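Local coordinates for FAD:protein FMN transferase (Vibrio cholerae, PDB 6NXI) that probably transfers the FMN moiety of FAD onto a threonine hydroxyl of target flavoproteins, with the help of magnesium, at residues Y220-S225 and S257-D262; M50-K55 and Y150-T155. One frame throughout, in Å; residues are numbered along the deposited sequence.

Interaction 1 (Y220-S225 and S257-D262); sequences YAIATS and SVTVLD. With FAD (flavin-adenine dinucleotide), chain B.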
# COMPACT_ATOMS: atom_id res chain seq x y z
N TYR A 220 -9.55 3.42 -12.58
CA TYR A 220 -8.48 2.51 -12.08
C TYR A 220 -7.94 3.07 -10.77
O TYR A 220 -8.07 4.28 -10.49
CB TYR A 220 -7.28 2.45 -13.03
CG TYR A 220 -7.03 1.17 -13.79
CD1 TYR A 220 -7.14 -0.06 -13.18
CD2 TYR A 220 -6.53 1.21 -15.07
CE1 TYR A 220 -6.89 -1.24 -13.87
CE2 TYR A 220 -6.26 0.05 -15.78
CZ TYR A 220 -6.45 -1.18 -15.17
OH TYR A 220 -6.17 -2.34 -15.83
N ALA A 221 -7.31 2.19 -10.00
CA ALA A 221 -6.46 2.58 -8.86
C ALA A 221 -5.00 2.46 -9.27
O ALA A 221 -4.66 1.66 -10.17
CB ALA A 221 -6.76 1.71 -7.68
N ILE A 222 -4.21 3.32 -8.67
CA ILE A 222 -2.75 3.40 -8.86
C ILE A 222 -2.06 3.42 -7.51
O ILE A 222 -2.34 4.29 -6.71
CB ILE A 222 -2.38 4.65 -9.69
CG1 ILE A 222 -3.27 4.86 -10.90
CG2 ILE A 222 -0.91 4.52 -10.04
CD1 ILE A 222 -4.48 5.77 -10.65
N ALA A 223 -1.03 2.61 -7.36
CA ALA A 223 -0.21 2.58 -6.13
C ALA A 223 1.23 2.60 -6.56
O ALA A 223 1.59 1.99 -7.59
CB ALA A 223 -0.48 1.37 -5.29
N THR A 224 2.04 3.28 -5.75
CA THR A 224 3.50 3.37 -6.00
C THR A 224 4.27 3.03 -4.73
O THR A 224 3.98 3.60 -3.68
CB THR A 224 3.85 4.79 -6.48
OG1 THR A 224 3.18 5.06 -7.70
CG2 THR A 224 5.33 4.95 -6.72
N SER A 225 5.28 2.16 -4.82
CA SER A 225 6.22 1.93 -3.70
C SER A 225 7.61 2.37 -4.11
O SER A 225 7.87 2.40 -5.31
CB SER A 225 6.17 0.49 -3.26
OG SER A 225 5.02 0.33 -2.44
N SER A 257 11.46 2.35 -7.92
CA SER A 257 10.01 2.54 -7.68
C SER A 257 9.24 1.51 -8.48
O SER A 257 9.68 1.06 -9.55
CB SER A 257 9.56 3.96 -7.98
OG SER A 257 9.53 4.22 -9.38
N VAL A 258 8.02 1.24 -8.03
CA VAL A 258 7.11 0.32 -8.72
C VAL A 258 5.76 1.00 -8.67
O VAL A 258 5.31 1.31 -7.55
CB VAL A 258 7.06 -1.05 -8.03
CG1 VAL A 258 6.09 -1.94 -8.74
CG2 VAL A 258 8.46 -1.69 -7.96
N THR A 259 5.19 1.18 -9.85
CA THR A 259 3.81 1.67 -10.04
C THR A 259 2.93 0.53 -10.57
O THR A 259 3.28 -0.06 -11.58
CB THR A 259 3.78 2.86 -11.01
OG1 THR A 259 4.72 3.81 -10.49
CG2 THR A 259 2.39 3.44 -11.06
N VAL A 260 1.79 0.28 -9.91
CA VAL A 260 0.84 -0.78 -10.27
C VAL A 260 -0.55 -0.15 -10.47
O VAL A 260 -0.99 0.63 -9.61
CB VAL A 260 0.81 -1.88 -9.20
CG1 VAL A 260 -0.23 -2.92 -9.55
CG2 VAL A 260 2.17 -2.52 -9.00
N LEU A 261 -1.20 -0.54 -11.56
CA LEU A 261 -2.66 -0.29 -11.73
C LEU A 261 -3.46 -1.54 -11.38
O LEU A 261 -3.09 -2.65 -11.76
CB LEU A 261 -2.94 0.11 -13.16
CG LEU A 261 -2.03 1.17 -13.76
CD1 LEU A 261 -2.44 1.46 -15.22
CD2 LEU A 261 -2.04 2.42 -12.93
N ASP A 262 -4.60 -1.33 -10.73
CA ASP A 262 -5.59 -2.41 -10.48
C ASP A 262 -6.93 -1.72 -10.26
O ASP A 262 -6.91 -0.61 -9.78
CB ASP A 262 -5.22 -3.27 -9.28
CG ASP A 262 -6.01 -4.57 -9.17
OD1 ASP A 262 -5.57 -5.55 -9.81
OD2 ASP A 262 -7.08 -4.59 -8.48
PA FAD B . 4.34 0.57 1.13
O1A FAD B . 5.52 0.61 0.23
O2A FAD B . 2.98 0.49 0.55
O5B FAD B . 4.50 -0.61 2.19
C5B FAD B . 5.62 -0.46 3.10
C4B FAD B . 5.20 -0.71 4.53
O4B FAD B . 4.69 -2.05 4.72
C3B FAD B . 6.38 -0.57 5.50
O3B FAD B . 6.43 0.77 5.99
C2B FAD B . 6.07 -1.61 6.57
O2B FAD B . 5.16 -1.12 7.52
C1B FAD B . 5.41 -2.72 5.75
N9A FAD B . 6.30 -3.67 5.12
C8A FAD B . 7.68 -3.57 4.90
N7A FAD B . 8.13 -4.57 4.18
C5A FAD B . 7.05 -5.40 3.95
C6A FAD B . 6.93 -6.63 3.28
N6A FAD B . 7.93 -7.23 2.62
N1A FAD B . 5.69 -7.15 3.21
C2A FAD B . 4.68 -6.53 3.85
N3A FAD B . 4.68 -5.37 4.52
C4A FAD B . 5.92 -4.85 4.53
N1 FAD B . 2.10 5.96 10.58
C2 FAD B . 2.28 6.72 11.72
O2 FAD B . 3.35 7.34 11.90
N3 FAD B . 1.30 6.86 12.65
C4 FAD B . 0.09 6.23 12.53
O4 FAD B . -0.76 6.34 13.41
C4X FAD B . -0.13 5.41 11.38
N5 FAD B . -1.28 4.78 11.24
C5X FAD B . -1.46 3.99 10.13
C6 FAD B . -2.67 3.28 9.98
C7 FAD B . -2.94 2.47 8.90
C7M FAD B . -4.26 1.75 8.80
C8 FAD B . -1.95 2.36 7.89
C8M FAD B . -2.17 1.48 6.68
C9 FAD B . -0.74 3.05 8.03
C9A FAD B . -0.47 3.87 9.13
N10 FAD B . 0.74 4.55 9.31
C10 FAD B . 0.95 5.34 10.43
C1' FAD B . 1.77 4.52 8.25
C2' FAD B . 2.57 3.26 8.21
O2' FAD B . 3.33 3.11 9.41
C3' FAD B . 3.54 3.33 7.02
O3' FAD B . 4.48 4.37 7.14
C4' FAD B . 2.87 3.57 5.68
O4' FAD B . 1.65 2.84 5.62
C5' FAD B . 3.80 3.27 4.52
O5' FAD B . 3.02 3.32 3.30
P FAD B . 3.77 3.33 1.90
O1P FAD B . 4.90 4.25 1.90
O2P FAD B . 2.61 3.41 0.93
O3P FAD B . 4.39 1.87 2.00
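Ala-221 to Ser-225 run antiparallel to Val-258 to Asp-262 as neighbouring inner strands of the eight-stranded antiparallel sheet, flanked by strand 184-188 on one side and strand 294-299 on the other. Six backbone hydrogen bonds hold the pair, two each at Ala-221/Asp-262, Ala-223/Val-260 and Ser-225/Val-258. The straightest of the six runs from Val-260 N to Ala-223 O at 2.9 Å, with 167° at the hydrogen. The non-hydrogen-bonded pairs, Ile-222/Leu-261 and Thr-224/Thr-259, share one face. There Ile-222 and Leu-261 lie side by side, and CD2 of Leu-261 presses on CG1 of Ile-222 at 3.4 Å, tighter than a usual carbon contact. Thr-259 CG2 meets Ile-222 CG2 at 3.6 Å, extending the apolar row. At the end of the pair, Leu-261 CB sits squarely above the centre of the Tyr-220 ring, 4.0 Å from its centroid, a CH-pi contact, while Tyr-220 CD1, at the ring's edge, meets the carbonyl carbon of Asp-262. The other face, with Ala-221, Ala-223 and Val-258, is covered by helix 265-278. Ser-225 OG lies beside its own backbone N (chi1 -79°), and from there donates to FAD O1A at 2.7 Å; it also bonds Thr-273 OG1. This is antiparallel pairing at the heart of the ApbE fold, with a strand end delivering a serine to the FAD pyrophosphate.

Interaction 2 (M50-K55 and Y150-T155); sequences MSTYRK and YVDLST. With MG (magnesium ion), chain C; FAD (flavin-adenine dinucleotide), chain B.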
# COMPACT_ATOMS: atom_id res chain seq x y z
N MET A 50 -7.29 -1.44 11.84
CA MET A 50 -6.06 -1.94 11.20
C MET A 50 -4.80 -1.11 11.50
O MET A 50 -3.75 -1.49 10.91
CB MET A 50 -6.29 -2.08 9.70
CG MET A 50 -7.29 -3.27 9.44
SD MET A 50 -7.68 -3.49 7.69
CE MET A 50 -9.39 -2.96 7.54
N SER A 51 -4.86 -0.08 12.33
CA SER A 51 -3.65 0.70 12.72
C SER A 51 -2.77 -0.09 13.69
O SER A 51 -3.23 -0.39 14.79
CB SER A 51 -3.95 2.03 13.31
OG SER A 51 -2.71 2.74 13.63
N THR A 52 -1.51 -0.33 13.35
CA THR A 52 -0.55 -0.88 14.34
C THR A 52 -0.23 0.11 15.45
O THR A 52 0.33 -0.36 16.48
CB THR A 52 0.75 -1.33 13.67
OG1 THR A 52 1.19 -0.18 12.93
CG2 THR A 52 0.53 -2.58 12.86
N TYR A 53 -0.46 1.42 15.26
CA TYR A 53 -0.05 2.52 16.17
C TYR A 53 -1.12 2.78 17.23
O TYR A 53 -0.84 3.49 18.18
CB TYR A 53 0.26 3.79 15.37
CG TYR A 53 1.49 3.69 14.50
CD1 TYR A 53 2.72 4.19 14.91
CD2 TYR A 53 1.37 3.12 13.24
CE1 TYR A 53 3.82 4.13 14.05
CE2 TYR A 53 2.46 3.00 12.41
CZ TYR A 53 3.67 3.52 12.81
OH TYR A 53 4.70 3.38 11.90
N ARG A 54 -2.35 2.31 17.02
CA ARG A 54 -3.43 2.37 18.04
C ARG A 54 -3.45 1.07 18.83
O ARG A 54 -3.67 0.01 18.26
CB ARG A 54 -4.76 2.67 17.36
CG ARG A 54 -4.76 3.99 16.61
CD ARG A 54 -6.17 4.39 16.17
NE ARG A 54 -6.09 5.62 15.39
CZ ARG A 54 -7.09 6.34 14.94
NH1 ARG A 54 -8.34 5.92 15.07
NH2 ARG A 54 -6.81 7.43 14.24
N LYS A 55 -3.17 1.19 20.12
CA LYS A 55 -2.96 0.04 21.04
C LYS A 55 -4.25 -0.79 21.15
O LYS A 55 -4.14 -1.97 21.47
CB LYS A 55 -2.51 0.55 22.41
CG LYS A 55 -1.12 1.19 22.44
CD LYS A 55 -0.83 1.97 23.72
CE LYS A 55 0.65 2.14 24.01
NZ LYS A 55 1.20 3.41 23.45
N TYR A 150 3.41 -10.65 14.87
CA TYR A 150 2.96 -9.24 14.84
C TYR A 150 2.68 -8.89 13.38
O TYR A 150 3.59 -8.87 12.56
CB TYR A 150 4.05 -8.36 15.46
CG TYR A 150 3.72 -6.90 15.68
CD1 TYR A 150 3.48 -6.03 14.62
CD2 TYR A 150 3.65 -6.36 16.96
CE1 TYR A 150 3.16 -4.71 14.84
CE2 TYR A 150 3.33 -5.03 17.19
CZ TYR A 150 3.12 -4.18 16.12
OH TYR A 150 2.79 -2.88 16.38
N VAL A 151 1.40 -8.72 13.06
CA VAL A 151 0.94 -8.45 11.67
C VAL A 151 0.89 -6.93 11.52
O VAL A 151 0.38 -6.23 12.41
CB VAL A 151 -0.45 -9.07 11.43
CG1 VAL A 151 -1.01 -8.65 10.10
CG2 VAL A 151 -0.41 -10.59 11.53
N ASP A 152 1.42 -6.47 10.39
CA ASP A 152 1.51 -5.06 9.99
C ASP A 152 0.78 -4.93 8.65
O ASP A 152 1.16 -5.64 7.70
CB ASP A 152 2.98 -4.73 9.83
CG ASP A 152 3.28 -3.33 9.34
OD1 ASP A 152 2.35 -2.59 9.07
OD2 ASP A 152 4.48 -3.01 9.27
N LEU A 153 -0.31 -4.16 8.60
CA LEU A 153 -1.04 -3.99 7.33
C LEU A 153 -0.71 -2.62 6.71
O LEU A 153 -1.47 -2.20 5.84
CB LEU A 153 -2.54 -4.17 7.56
CG LEU A 153 -2.90 -5.53 8.15
CD1 LEU A 153 -4.39 -5.61 8.45
CD2 LEU A 153 -2.48 -6.64 7.20
N SER A 154 0.43 -2.04 7.03
CA SER A 154 0.82 -0.70 6.50
C SER A 154 0.87 -0.70 4.98
O SER A 154 0.72 0.38 4.36
CB SER A 154 2.17 -0.32 7.09
OG SER A 154 2.01 -0.02 8.46
N THR A 155 1.12 -1.87 4.38
CA THR A 155 1.42 -1.99 2.94
C THR A 155 0.13 -2.06 2.17
O THR A 155 0.23 -2.11 0.95
CB THR A 155 2.30 -3.20 2.66
OG1 THR A 155 2.94 -3.01 1.40
CG2 THR A 155 1.58 -4.51 2.66
MG MG C . 1.96 -1.41 -0.46
PA FAD B . 4.34 0.57 1.13
O1A FAD B . 5.52 0.61 0.23
O2A FAD B . 2.98 0.49 0.55
O5B FAD B . 4.50 -0.61 2.19
C5B FAD B . 5.62 -0.46 3.10
C4B FAD B . 5.20 -0.71 4.53
O4B FAD B . 4.69 -2.05 4.72
C3B FAD B . 6.38 -0.57 5.50
O3B FAD B . 6.43 0.77 5.99
C2B FAD B . 6.07 -1.61 6.57
O2B FAD B . 5.16 -1.12 7.52
C1B FAD B . 5.41 -2.72 5.75
N9A FAD B . 6.30 -3.67 5.12
C8A FAD B . 7.68 -3.57 4.90
N7A FAD B . 8.13 -4.57 4.18
C5A FAD B . 7.05 -5.40 3.95
C6A FAD B . 6.93 -6.63 3.28
N6A FAD B . 7.93 -7.23 2.62
N1A FAD B . 5.69 -7.15 3.21
C2A FAD B . 4.68 -6.53 3.85
N3A FAD B . 4.68 -5.37 4.52
C4A FAD B . 5.92 -4.85 4.53
N1 FAD B . 2.10 5.96 10.58
C2 FAD B . 2.28 6.72 11.72
O2 FAD B . 3.35 7.34 11.90
N3 FAD B . 1.30 6.86 12.65
C4 FAD B . 0.09 6.23 12.53
O4 FAD B . -0.76 6.34 13.41
C4X FAD B . -0.13 5.41 11.38
N5 FAD B . -1.28 4.78 11.24
C5X FAD B . -1.46 3.99 10.13
C6 FAD B . -2.67 3.28 9.98
C7 FAD B . -2.94 2.47 8.90
C7M FAD B . -4.26 1.75 8.80
C8 FAD B . -1.95 2.36 7.89
C8M FAD B . -2.17 1.48 6.68
C9 FAD B . -0.74 3.05 8.03
C9A FAD B . -0.47 3.87 9.13
N10 FAD B . 0.74 4.55 9.31
C10 FAD B . 0.95 5.34 10.43
C1' FAD B . 1.77 4.52 8.25
C2' FAD B . 2.57 3.26 8.21
O2' FAD B . 3.33 3.11 9.41
C3' FAD B . 3.54 3.33 7.02
O3' FAD B . 4.48 4.37 7.14
C4' FAD B . 2.87 3.57 5.68
O4' FAD B . 1.65 2.84 5.62
C5' FAD B . 3.80 3.27 4.52
O5' FAD B . 3.02 3.32 3.30
P FAD B . 3.77 3.33 1.90
O1P FAD B . 4.90 4.25 1.90
O2P FAD B . 2.61 3.41 0.93
O3P FAD B . 4.39 1.87 2.00
O HOH W 1 -1.35 -1.85 9.71
O HOH W 2 -0.16 0.60 10.62
O HOH W 3 0.08 -3.54 16.99
O HOH W 4 4.72 0.77 9.68
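Met-50 and Thr-52 meet Leu-153 and Tyr-150 where two irregular loops come together to line the FAD pocket of this ApbE-family enzyme, each loop shaped by a small side-chain turn: an ST turn at Ser-51 and an Asx turn at Asp-152. Met-50 can be followed outward. Its CB stands 4.2 Å from Leu-153 CD1, CG comes nearer to that methyl at 3.9 Å, and SD passes it at 4.0 Å; the chain then bends at SD (chi3 -110°), taking CE away from Leu-153. Val-80 of helix 75-90 touches both side chains. Thr-52 plugs the other half of the contact. Its CG2 reaches the carbonyl oxygen of Val-151 at 3.7 Å and also packs against Asp-152 CA, and Tyr-150 OH comes to 3.7 Å from Thr-52 CB. Water supplies the polar links: one molecule donates to Met-50 O and accepts from Leu-153 N, and a second accepts from Thr-52 N and donates to Ser-154 OG.

Both loops then turn to the cofactor. The Tyr-53 ring has one face over the flavin, FAD N3 lying 3.6 Å above the ring's plane near its centre. From the other loop, Ser-154 O accepts from FAD O4', and Thr-155 O joins Asp-269 and Thr-273 in binding magnesium. Asp-152 divides its carboxylate: OD2 accepts from FAD O2B, the 2'-hydroxyl of the adenosine ribose, at 2.7 Å, while two donors grip OD1 and probably fix the group's rotation. Ser-154 N comes to OD1 from above the carboxylate plane, and Ser-154 OG donates to its syn lone pair at 2.7 Å.

How the interactions relate
Interaction 2 comes first along the chain and closes before interaction 1 opens. Their centres are 21 Å apart and their nearest atoms about 5 Å, without touching; FAD spans the distance. Interaction 1 lies within the central antiparallel sheet, whereas interaction 2 joins the loop after helix 32-50 to the one leading into helix 157-171. They converge on a single phosphate: Ser-225 bonds O1A of the adenosine-side phosphate, and O2A of that phosphate binds the magnesium that Thr-155 also coordinates. Helix 265-278, which covers the strand pair, carries Asp-269 and Thr-273 to that same metal. The sheet thus supplies one grip on the phosphate, while the loops hold the flavin, ribose and metal side of the same cofactor.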